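Local coordinates for RsbT co-antagonist protein RsbRA (Bacillus subtilis, PDB 2BNL) that regulates sigma-B in the general stress response within the stressosome by stimulating RsbT kinase activity toward RsbS, this chain being its N-terminal nonheme globin domain, at residues T6-I11 against D117-P122; T25-S30 against Q40-I45; Q66-A71 against F128-I133. One frame throughout, in Å; residues are numbered along the deposited sequence.

Contact 1: T6-I11 against D117-P122; sequences TVYQFI and DRFFSP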
loop_
_atom_site.group_PDB
_atom_site.type_symbol
_atom_site.label_atom_id
_atom_site.label_comp_id
_atom_site.label_asym_id
_atom_site.label_seq_id
_atom_site.Cartn_x
_atom_site.Cartn_y
_atom_site.Cartn_z
ATOM N N THR A 6 -11.024 -10.518 14.804
ATOM C CA THR A 6 -10.105 -10.029 15.835
ATOM C C THR A 6 -9.736 -8.525 15.650
ATOM O O THR A 6 -9.839 -7.751 16.561
ATOM C CB THR A 6 -8.788 -10.942 15.906
ATOM O OG1 THR A 6 -9.187 -12.253 16.277
ATOM C CG2 THR A 6 -7.864 -10.431 17.044
ATOM N N VAL A 7 -9.329 -8.133 14.446
ATOM C CA VAL A 7 -8.962 -6.784 14.176
ATOM C C VAL A 7 -10.191 -5.909 14.240
ATOM O O VAL A 7 -10.193 -4.845 14.829
ATOM C CB VAL A 7 -8.208 -6.687 12.812
ATOM C CG1 VAL A 7 -8.049 -5.268 12.317
ATOM C CG2 VAL A 7 -6.809 -7.437 12.928
ATOM N N TYR A 8 -11.264 -6.349 13.584
ATOM C CA TYR A 8 -12.508 -5.529 13.590
ATOM C C TYR A 8 -12.930 -5.203 15.002
ATOM O O TYR A 8 -13.230 -4.041 15.327
ATOM C CB TYR A 8 -13.652 -6.259 12.780
ATOM C CG TYR A 8 -14.936 -5.460 12.667
ATOM C CD1 TYR A 8 -15.197 -4.700 11.501
ATOM C CD2 TYR A 8 -15.793 -5.318 13.763
ATOM C CE1 TYR A 8 -16.318 -3.956 11.391
ATOM C CE2 TYR A 8 -16.935 -4.517 13.687
ATOM C CZ TYR A 8 -17.192 -3.852 12.490
ATOM O OH TYR A 8 -18.263 -3.038 12.366
ATOM N N GLN A 9 -12.977 -6.225 15.866
ATOM C CA GLN A 9 -13.349 -6.028 17.254
ATOM C C GLN A 9 -12.476 -5.058 18.034
ATOM O O GLN A 9 -12.957 -4.272 18.794
ATOM C CB GLN A 9 -13.433 -7.359 17.940
ATOM C CG GLN A 9 -13.172 -7.285 19.416
ATOM C CD GLN A 9 -13.203 -8.650 20.154
ATOM O OE1 GLN A 9 -12.511 -9.665 19.802
ATOM N NE2 GLN A 9 -13.991 -8.657 21.167
ATOM N N PHE A 10 -11.176 -5.070 17.768
ATOM C CA PHE A 10 -10.320 -4.163 18.419
ATOM C C PHE A 10 -10.593 -2.755 17.958
ATOM O O PHE A 10 -10.662 -1.843 18.753
ATOM C CB PHE A 10 -8.832 -4.574 18.220
ATOM C CG PHE A 10 -7.901 -3.725 18.989
ATOM C CD1 PHE A 10 -7.458 -4.123 20.246
ATOM C CD2 PHE A 10 -7.505 -2.496 18.504
ATOM C CE1 PHE A 10 -6.591 -3.281 20.962
ATOM C CE2 PHE A 10 -6.661 -1.655 19.232
ATOM C CZ PHE A 10 -6.199 -2.042 20.445
ATOM N N ILE A 11 -10.808 -2.549 16.675
ATOM C CA ILE A 11 -11.176 -1.224 16.180
ATOM C C ILE A 11 -12.467 -0.785 16.787
ATOM O O ILE A 11 -12.510 0.358 17.279
ATOM C CB ILE A 11 -11.237 -1.148 14.641
ATOM C CG1 ILE A 11 -9.849 -1.502 14.067
ATOM C CG2 ILE A 11 -11.832 0.231 14.118
ATOM C CD1 ILE A 11 -9.980 -1.944 12.559
ATOM N N ASP A 117 -3.053 -6.959 8.035
ATOM C CA ASP A 117 -2.836 -6.767 6.582
ATOM C C ASP A 117 -4.111 -7.291 5.818
ATOM O O ASP A 117 -4.603 -6.669 4.912
ATOM C CB ASP A 117 -1.601 -7.569 6.169
ATOM C CG ASP A 117 -1.343 -7.535 4.686
ATOM O OD1 ASP A 117 -0.851 -6.515 4.243
ATOM O OD2 ASP A 117 -1.748 -8.486 4.011
ATOM N N ARG A 118 -4.562 -8.450 6.215
ATOM C CA ARG A 118 -5.737 -9.062 5.595
ATOM C C ARG A 118 -6.973 -8.127 5.585
ATOM O O ARG A 118 -7.755 -8.065 4.640
ATOM C CB ARG A 118 -6.058 -10.293 6.330
ATOM C CG ARG A 118 -6.603 -11.291 5.484
ATOM C CD ARG A 118 -7.235 -12.430 6.256
ATOM N NE ARG A 118 -8.341 -12.921 5.390
ATOM C CZ ARG A 118 -9.630 -12.593 5.489
ATOM N NH1 ARG A 118 -10.067 -11.832 6.448
ATOM N NH2 ARG A 118 -10.497 -13.084 4.607
ATOM N N PHE A 119 -7.185 -7.476 6.707
ATOM C CA PHE A 119 -8.301 -6.530 6.857
ATOM C C PHE A 119 -8.116 -5.229 6.071
ATOM O O PHE A 119 -9.004 -4.799 5.358
ATOM C CB PHE A 119 -8.545 -6.307 8.319
ATOM C CG PHE A 119 -9.633 -5.361 8.613
ATOM C CD1 PHE A 119 -10.922 -5.682 8.345
ATOM C CD2 PHE A 119 -9.330 -4.048 9.025
ATOM C CE1 PHE A 119 -11.995 -4.744 8.639
ATOM C CE2 PHE A 119 -10.318 -3.135 9.244
ATOM C CZ PHE A 119 -11.662 -3.474 9.095
ATOM N N PHE A 120 -6.953 -4.577 6.218
ATOM C CA PHE A 120 -6.716 -3.257 5.703
ATOM C C PHE A 120 -6.316 -3.209 4.248
ATOM O O PHE A 120 -6.701 -2.281 3.553
ATOM C CB PHE A 120 -5.550 -2.637 6.526
ATOM C CG PHE A 120 -5.999 -2.029 7.802
ATOM C CD1 PHE A 120 -6.554 -0.759 7.831
ATOM C CD2 PHE A 120 -5.975 -2.758 9.006
ATOM C CE1 PHE A 120 -6.929 -0.188 9.104
ATOM C CE2 PHE A 120 -6.398 -2.129 10.216
ATOM C CZ PHE A 120 -6.887 -0.888 10.221
ATOM N N SER A 121 -5.534 -4.206 3.784
ATOM C CA SER A 121 -4.940 -4.146 2.446
ATOM C C SER A 121 -5.995 -3.894 1.320
ATOM O O SER A 121 -5.898 -2.930 0.624
ATOM C CB SER A 121 -4.074 -5.418 2.090
ATOM O OG SER A 121 -3.360 -5.147 0.915
ATOM N N PRO A 122 -7.057 -4.703 1.251
ATOM C CA PRO A 122 -8.100 -4.418 0.198
ATOM C C PRO A 122 -8.868 -3.060 0.313
ATOM O O PRO A 122 -9.287 -2.465 -0.674
ATOM C CB PRO A 122 -9.050 -5.624 0.330
ATOM C CG PRO A 122 -8.843 -6.188 1.701
ATOM C CD PRO A 122 -7.408 -5.845 2.126
#
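Val7 holds CG1 anti to its backbone N (chi1 168°), Phe119 likewise carries its ring anti to the backbone N, and Ile11 extends to CD1 with chi2 at 160°. These torsions bring apolar groups together between helix 5-13, at the N-terminal end of this nonheme globin fold, and the long helix 109-135. The short segments run at 76° to each other, with axes 10.2 Å apart, so the helices meet through side chains rather than backbone. Phe119 is the centre of the contact. Val7 crosses it obliquely, laying CG1 against the CD2 side of the ring at 3.7 Å from Phe119 CD2. One turn on, Ile11 reaches the same ring tip to tip, and its CD1 comes to 3.5 Å from Phe119 CE2. Tyr8 takes a lesser share: Phe119 CE1 lies at the edge of the tyrosine ring, near its plane, while the Tyr8 hydroxyl is hydrogen-bonded to the carbonyl O of Leu54. Phe120 forms a second wall. Its ring reaches toward helix 5-13, so that Val7 CG1 stands 4.1 Å from Phe120 CE2 and each methyl is shared between two phenylalanines. Contact is entirely apolar, with no hydrogen bond passing between the segments. Ile50 and Leu53 of helix 39-54 pack on Ile11, and Leu95 of helix 81-100 packs on Phe120, which joins this pair of helices to the rest of the domain core. Past the rings the helix kinks at Pro122, whose N lacks the hydrogen for a bond to the preceding turn. The two rings also pack on each other: Phe120 CD2 lies in the plane of the Phe119 ring at its edge, and Phe119 CD2 sits 3.6 Å above the Phe120 plane, offset toward the rim.

Contact 2: T25-S30 against Q40-I45; sequences TLKELS and QVYENI
Helices 15-30 and 39-54, consecutive in the globin fold, pack here with short-segment axes 9.7 Å apart and running at 129° to each other. The apolar part centres on Leu26 and Tyr42, whose CA atoms form the nearest pair. Leu26 CB rests 3.9 Å from Tyr42 CD1, at the root of the ring, while the rest of the leucine continues toward Ile45. There the two side chains cross obliquely, with Leu26 CD1 3.9 Å from Ile45 CG2. The same methyl is also pressed to the backbone, 3.4 Å from Tyr42 O, a carbonyl that is hydrogen-bonded to Ser46 OG. Lys27 contributes only methylene here: its CG lies by the other ortho carbon, 3.8 Å from Tyr42 CD2, before the chain bends at chi3 and carries NZ away to a long, weak ion pair with Asp39. Phe91 of helix 81-100 also packs on Leu26.

The polar groups meet without bonding across the contact. Tyr42 OH comes up to Ser30, 3.1 Å from Ser30 CB, yet its hydrogen bond is made with the backbone N of Leu37 in the connection between the helices. Ser30 turns OG into the crowded position between its own backbone N and carbonyl carbon (chi1 70°). From there OG donates to Lys27 O at 2.8 Å, in the carbonyl plane and on a lone pair, a bond within its own helix. Away from the interface, Gln40 NE2 gives a fairly straight bond of 2.8 Å to Asn44 OD1, arriving above the carbonyl plane.

Since the hydroxyls of Ser30 and Tyr42 bond within helix 15-30 and to the connection, cohesion between the two segments comes from the fit of Leu26, Ile45 and the tyrosine ring, with Lys27 CG and Ser30 CB against the ring.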
loop_
_atom_site.group_PDB
_atom_site.type_symbol
_atom_site.label_atom_id
_atom_site.label_comp_id
_atom_site.label_asym_id
_atom_site.label_seq_id
_atom_site.Cartn_x
_atom_site.Cartn_y
_atom_site.Cartn_z
ATOM N N THR A 25 -1.223 11.240 13.669
ATOM C CA THR A 25 -0.345 10.796 12.558
ATOM C C THR A 25 -0.472 11.739 11.382
ATOM O O THR A 25 0.527 12.160 10.864
ATOM C CB THR A 25 -0.751 9.359 12.169
ATOM O OG1 THR A 25 -0.584 8.515 13.296
ATOM C CG2 THR A 25 0.012 8.836 10.977
ATOM N N LEU A 26 -1.712 12.125 10.995
ATOM C CA LEU A 26 -1.933 13.060 9.896
ATOM C C LEU A 26 -1.279 14.380 10.154
ATOM O O LEU A 26 -0.616 14.936 9.302
ATOM C CB LEU A 26 -3.423 13.271 9.618
ATOM C CG LEU A 26 -4.148 12.061 9.036
ATOM C CD1 LEU A 26 -5.584 12.244 9.057
ATOM C CD2 LEU A 26 -3.716 11.735 7.557
ATOM N N LYS A 27 -1.440 14.858 11.363
ATOM C CA LYS A 27 -0.883 16.118 11.723
ATOM C C LYS A 27 0.631 16.096 11.637
ATOM O O LYS A 27 1.255 17.009 11.102
ATOM C CB LYS A 27 -1.372 16.477 13.105
ATOM C CG LYS A 27 -2.840 16.903 13.139
ATOM C CD LYS A 27 -3.328 17.083 14.617
ATOM C CE LYS A 27 -2.494 18.047 15.324
ATOM N NZ LYS A 27 -3.105 18.568 16.602
ATOM N N GLU A 28 1.229 15.029 12.164
ATOM C CA GLU A 28 2.704 14.851 12.125
ATOM C C GLU A 28 3.184 14.856 10.703
ATOM O O GLU A 28 4.147 15.505 10.352
ATOM C CB GLU A 28 3.064 13.519 12.821
ATOM C CG GLU A 28 4.493 13.169 12.880
ATOM C CD GLU A 28 4.740 11.732 13.443
ATOM O OE1 GLU A 28 3.898 11.169 14.232
ATOM O OE2 GLU A 28 5.733 11.139 13.001
ATOM N N LEU A 29 2.485 14.132 9.860
ATOM C CA LEU A 29 2.874 14.082 8.481
ATOM C C LEU A 29 2.689 15.394 7.755
ATOM O O LEU A 29 3.534 15.742 6.861
ATOM C CB LEU A 29 2.143 12.947 7.745
ATOM C CG LEU A 29 2.495 11.538 8.150
ATOM C CD1 LEU A 29 1.466 10.553 7.539
ATOM C CD2 LEU A 29 3.879 11.219 7.729
ATOM N N SER A 30 1.630 16.127 8.113
ATOM C CA SER A 30 1.358 17.413 7.421
ATOM C C SER A 30 2.476 18.461 7.634
ATOM O O SER A 30 2.659 19.341 6.829
ATOM C CB SER A 30 -0.003 18.022 7.817
ATOM O OG SER A 30 -0.026 18.510 9.143
ATOM N N GLN A 40 -9.519 19.868 12.822
ATOM C CA GLN A 40 -10.780 19.312 12.434
ATOM C C GLN A 40 -10.775 18.620 11.065
ATOM O O GLN A 40 -11.446 17.645 10.930
ATOM C CB GLN A 40 -11.895 20.345 12.499
ATOM C CG GLN A 40 -13.235 19.702 12.419
ATOM C CD GLN A 40 -13.566 18.934 13.711
ATOM O OE1 GLN A 40 -13.551 19.524 14.749
ATOM N NE2 GLN A 40 -13.863 17.608 13.621
ATOM N N VAL A 41 -10.052 19.146 10.061
ATOM C CA VAL A 41 -9.986 18.521 8.765
ATOM C C VAL A 41 -9.353 17.149 8.936
ATOM O O VAL A 41 -9.870 16.147 8.441
ATOM C CB VAL A 41 -9.239 19.381 7.728
ATOM C CG1 VAL A 41 -8.876 18.635 6.580
ATOM C CG2 VAL A 41 -10.164 20.512 7.292
ATOM N N TYR A 42 -8.279 17.083 9.704
ATOM C CA TYR A 42 -7.594 15.755 9.851
ATOM C C TYR A 42 -8.398 14.808 10.693
ATOM O O TYR A 42 -8.492 13.566 10.348
ATOM C CB TYR A 42 -6.155 15.962 10.363
ATOM C CG TYR A 42 -5.258 16.789 9.462
ATOM C CD1 TYR A 42 -5.040 16.441 8.142
ATOM C CD2 TYR A 42 -4.605 17.925 9.916
ATOM C CE1 TYR A 42 -4.204 17.156 7.279
ATOM C CE2 TYR A 42 -3.782 18.643 9.039
ATOM C CZ TYR A 42 -3.601 18.252 7.735
ATOM O OH TYR A 42 -2.813 19.005 6.898
ATOM N N GLU A 43 -9.035 15.331 11.754
ATOM C CA GLU A 43 -9.957 14.511 12.524
ATOM C C GLU A 43 -11.099 13.901 11.665
ATOM O O GLU A 43 -11.436 12.761 11.795
ATOM C CB GLU A 43 -10.492 15.289 13.735
ATOM C CG GLU A 43 -11.449 14.494 14.580
ATOM C CD GLU A 43 -12.131 15.304 15.693
ATOM O OE1 GLU A 43 -11.395 16.047 16.360
ATOM O OE2 GLU A 43 -13.408 15.262 15.813
ATOM N N ASN A 44 -11.646 14.702 10.798
ATOM C CA ASN A 44 -12.731 14.298 9.944
ATOM C C ASN A 44 -12.294 13.220 8.950
ATOM O O ASN A 44 -13.042 12.336 8.617
ATOM C CB ASN A 44 -13.331 15.491 9.215
ATOM C CG ASN A 44 -14.207 16.343 10.068
ATOM O OD1 ASN A 44 -14.375 16.147 11.261
ATOM N ND2 ASN A 44 -14.700 17.385 9.463
ATOM N N ILE A 45 -11.086 13.344 8.451
ATOM C CA ILE A 45 -10.482 12.248 7.673
ATOM C C ILE A 45 -10.323 10.933 8.433
ATOM O O ILE A 45 -10.714 9.884 7.910
ATOM C CB ILE A 45 -9.082 12.644 7.097
ATOM C CG1 ILE A 45 -9.241 13.740 6.057
ATOM C CG2 ILE A 45 -8.390 11.409 6.547
ATOM C CD1 ILE A 45 -8.002 14.476 5.795
#

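Contact 3: Q66-A71 against F128-I133; sequences QISELA and FNQYSI
Ala71 sets its methyl directly on the backbone of the opposing helix, with CB 3.4 Å from Tyr131 N and close to the Gln130 carbonyl carbon. This is a close crossing of helix 64-76 over the C-terminal part of helix 109-135 in the globin fold, with Ala71 at the point of approach. The short axes approach to 8.3 Å with a crossing angle of -55°, and the CA atoms of Ala71 and Tyr131 are only 4.7 Å apart, a spacing that the small side chain of Ala71 permits. Gln130 supplies the largest share of the buried surface. Its CB meets Ala71 CB at 3.7 Å. With CG anti to the carbonyl carbon (chi1 -77°) and a bend at chi2, the chain then folds along the neighbouring helix, crossing Ile67 at about a right angle so that Gln130 CG lies 4.0 Å from Ile67 CG2. At its end, Gln130 OE1 settles 3.9 Å from Ser68 CB, a contact without a hydrogen bond. An alanine in place of Gln130 would lose the CG contact with Ile67 and the amide beside Ser68, and would probably leave that margin of the crossing less well packed. Ile67 also packs on Ile52 of helix 39-54. The far side of helix 109-135 serves the dimer: Phe128 meets Phe128 of the second subunit with ring planes about 40° apart, and Asn129 OD1 accepts a hydrogen bond from the backbone N of Lys82 of that subunit. Tyr131 links both surroundings, packing on Ser132 of the second subunit while its hydroxyl bonds to Leu79 O of its own chain. Its CG is anti to the backbone N, which carries the ring past the alanine, leaving Tyr131 CD1 4.0 Å from Ala71 O.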
loop_
_atom_site.group_PDB
_atom_site.type_symbol
_atom_site.label_atom_id
_atom_site.label_comp_id
_atom_site.label_asym_id
_atom_site.label_seq_id
_atom_site.Cartn_x
_atom_site.Cartn_y
_atom_site.Cartn_z
ATOM N N GLN A 66 -18.530 5.465 0.599
ATOM C CA GLN A 66 -17.755 6.112 1.614
ATOM C C GLN A 66 -16.279 6.251 1.147
ATOM O O GLN A 66 -15.612 7.297 1.409
ATOM C CB GLN A 66 -17.869 5.358 2.892
ATOM C CG GLN A 66 -19.287 5.449 3.626
ATOM C CD GLN A 66 -20.312 4.469 3.069
ATOM O OE1 GLN A 66 -19.982 3.648 2.210
ATOM N NE2 GLN A 66 -21.566 4.526 3.610
ATOM N N ILE A 67 -15.754 5.153 0.556
ATOM C CA ILE A 67 -14.450 5.107 -0.055
ATOM C C ILE A 67 -14.268 6.178 -1.095
ATOM O O ILE A 67 -13.241 6.844 -1.159
ATOM C CB ILE A 67 -14.078 3.649 -0.571
ATOM C CG1 ILE A 67 -13.817 2.788 0.661
ATOM C CG2 ILE A 67 -12.774 3.692 -1.343
ATOM C CD1 ILE A 67 -13.574 1.248 0.394
ATOM N N SER A 68 -15.226 6.258 -1.976
ATOM C CA SER A 68 -15.136 7.149 -3.105
ATOM C C SER A 68 -15.158 8.610 -2.624
ATOM O O SER A 68 -14.376 9.470 -3.147
ATOM C CB SER A 68 -16.321 6.881 -4.036
ATOM O OG SER A 68 -16.598 7.978 -4.796
ATOM N N GLU A 69 -16.038 8.900 -1.688
ATOM C CA GLU A 69 -16.073 10.214 -1.045
ATOM C C GLU A 69 -14.794 10.598 -0.307
ATOM O O GLU A 69 -14.345 11.781 -0.395
ATOM C CB GLU A 69 -17.224 10.330 -0.092
ATOM C CG GLU A 69 -17.565 11.811 0.093
ATOM C CD GLU A 69 -18.570 12.470 -0.966
ATOM O OE1 GLU A 69 -18.323 12.672 -2.226
ATOM O OE2 GLU A 69 -19.681 12.852 -0.450
ATOM N N LEU A 70 -14.241 9.660 0.468
ATOM C CA LEU A 70 -13.009 9.980 1.168
ATOM C C LEU A 70 -11.880 10.309 0.164
ATOM O O LEU A 70 -11.096 11.262 0.394
ATOM C CB LEU A 70 -12.562 8.857 2.077
ATOM C CG LEU A 70 -11.193 8.964 2.781
ATOM C CD1 LEU A 70 -11.225 10.170 3.527
ATOM C CD2 LEU A 70 -11.006 7.867 3.745
ATOM N N ALA A 71 -11.766 9.525 -0.923
ATOM C CA ALA A 71 -10.660 9.687 -1.881
ATOM C C ALA A 71 -10.788 10.997 -2.628
ATOM O O ALA A 71 -9.797 11.728 -2.817
ATOM C CB ALA A 71 -10.636 8.500 -2.844
ATOM N N PHE A 128 -6.811 3.863 -2.805
ATOM C CA PHE A 128 -5.818 4.355 -3.754
ATOM C C PHE A 128 -6.496 4.402 -5.164
ATOM O O PHE A 128 -6.314 5.338 -5.940
ATOM C CB PHE A 128 -4.558 3.475 -3.792
ATOM C CG PHE A 128 -3.836 3.340 -2.507
ATOM C CD1 PHE A 128 -3.877 4.333 -1.556
ATOM C CD2 PHE A 128 -3.067 2.271 -2.270
ATOM C CE1 PHE A 128 -3.202 4.191 -0.358
ATOM C CE2 PHE A 128 -2.326 2.138 -1.101
ATOM C CZ PHE A 128 -2.459 3.122 -0.117
ATOM N N ASN A 129 -7.219 3.311 -5.504
ATOM C CA ASN A 129 -7.874 3.249 -6.824
ATOM C C ASN A 129 -8.796 4.436 -7.061
ATOM O O ASN A 129 -8.797 5.032 -8.102
ATOM C CB ASN A 129 -8.607 1.919 -6.934
ATOM C CG ASN A 129 -9.018 1.574 -8.355
ATOM O OD1 ASN A 129 -8.220 1.577 -9.284
ATOM N ND2 ASN A 129 -10.299 1.287 -8.533
ATOM N N GLN A 130 -9.593 4.780 -6.047
ATOM C CA GLN A 130 -10.633 5.876 -6.191
ATOM C C GLN A 130 -9.968 7.228 -6.202
ATOM O O GLN A 130 -10.370 8.107 -6.906
ATOM C CB GLN A 130 -11.640 5.768 -5.053
ATOM C CG GLN A 130 -12.620 4.639 -5.276
ATOM C CD GLN A 130 -13.435 4.757 -6.599
ATOM O OE1 GLN A 130 -13.968 5.791 -6.943
ATOM N NE2 GLN A 130 -13.599 3.673 -7.223
ATOM N N TYR A 131 -8.840 7.309 -5.528
ATOM C CA TYR A 131 -8.012 8.515 -5.580
ATOM C C TYR A 131 -7.576 8.808 -7.039
ATOM O O TYR A 131 -7.731 9.947 -7.605
ATOM C CB TYR A 131 -6.788 8.334 -4.675
ATOM C CG TYR A 131 -5.958 9.566 -4.626
ATOM C CD1 TYR A 131 -6.109 10.481 -3.562
ATOM C CD2 TYR A 131 -5.130 9.890 -5.647
ATOM C CE1 TYR A 131 -5.326 11.673 -3.523
ATOM C CE2 TYR A 131 -4.347 11.081 -5.613
ATOM C CZ TYR A 131 -4.461 11.938 -4.535
ATOM O OH TYR A 131 -3.764 13.144 -4.584
ATOM N N SER A 132 -6.974 7.791 -7.657
ATOM C CA SER A 132 -6.454 7.888 -9.021
ATOM C C SER A 132 -7.600 8.118 -10.014
ATOM O O SER A 132 -7.473 8.946 -10.911
ATOM C CB SER A 132 -5.644 6.594 -9.406
ATOM O OG SER A 132 -5.025 6.722 -10.705
ATOM N N ILE A 133 -8.696 7.397 -9.832
ATOM C CA ILE A 133 -9.885 7.486 -10.697
ATOM C C ILE A 133 -10.424 8.851 -10.649
ATOM O O ILE A 133 -10.807 9.344 -11.678
ATOM C CB ILE A 133 -10.943 6.415 -10.389
ATOM C CG1 ILE A 133 -10.516 5.095 -10.972
ATOM C CG2 ILE A 133 -12.334 6.830 -10.883
ATOM C CD1 ILE A 133 -11.303 3.898 -10.449
#

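Contacts 1 and 3 share helix 109-135, and their centres lie 19 Å apart; their segments alternate along the chain, and both helix 109-135 segments also touch the second subunit. Contact 2 stands apart from the dimer interface. Nested inside the loop that contact 1 closes, it lies across the chain's centre from contact 1, the two centres 21 Å apart. Contacts 2 and 3 follow in series and come closer: their centres are 17 Å apart and their nearest atoms about 4 Å, without touching. Helix 39-54 connects the whole set, carrying Tyr42 and Ile45 of contact 2, Leu53 beside contact 1 and Ile52 beside contact 3.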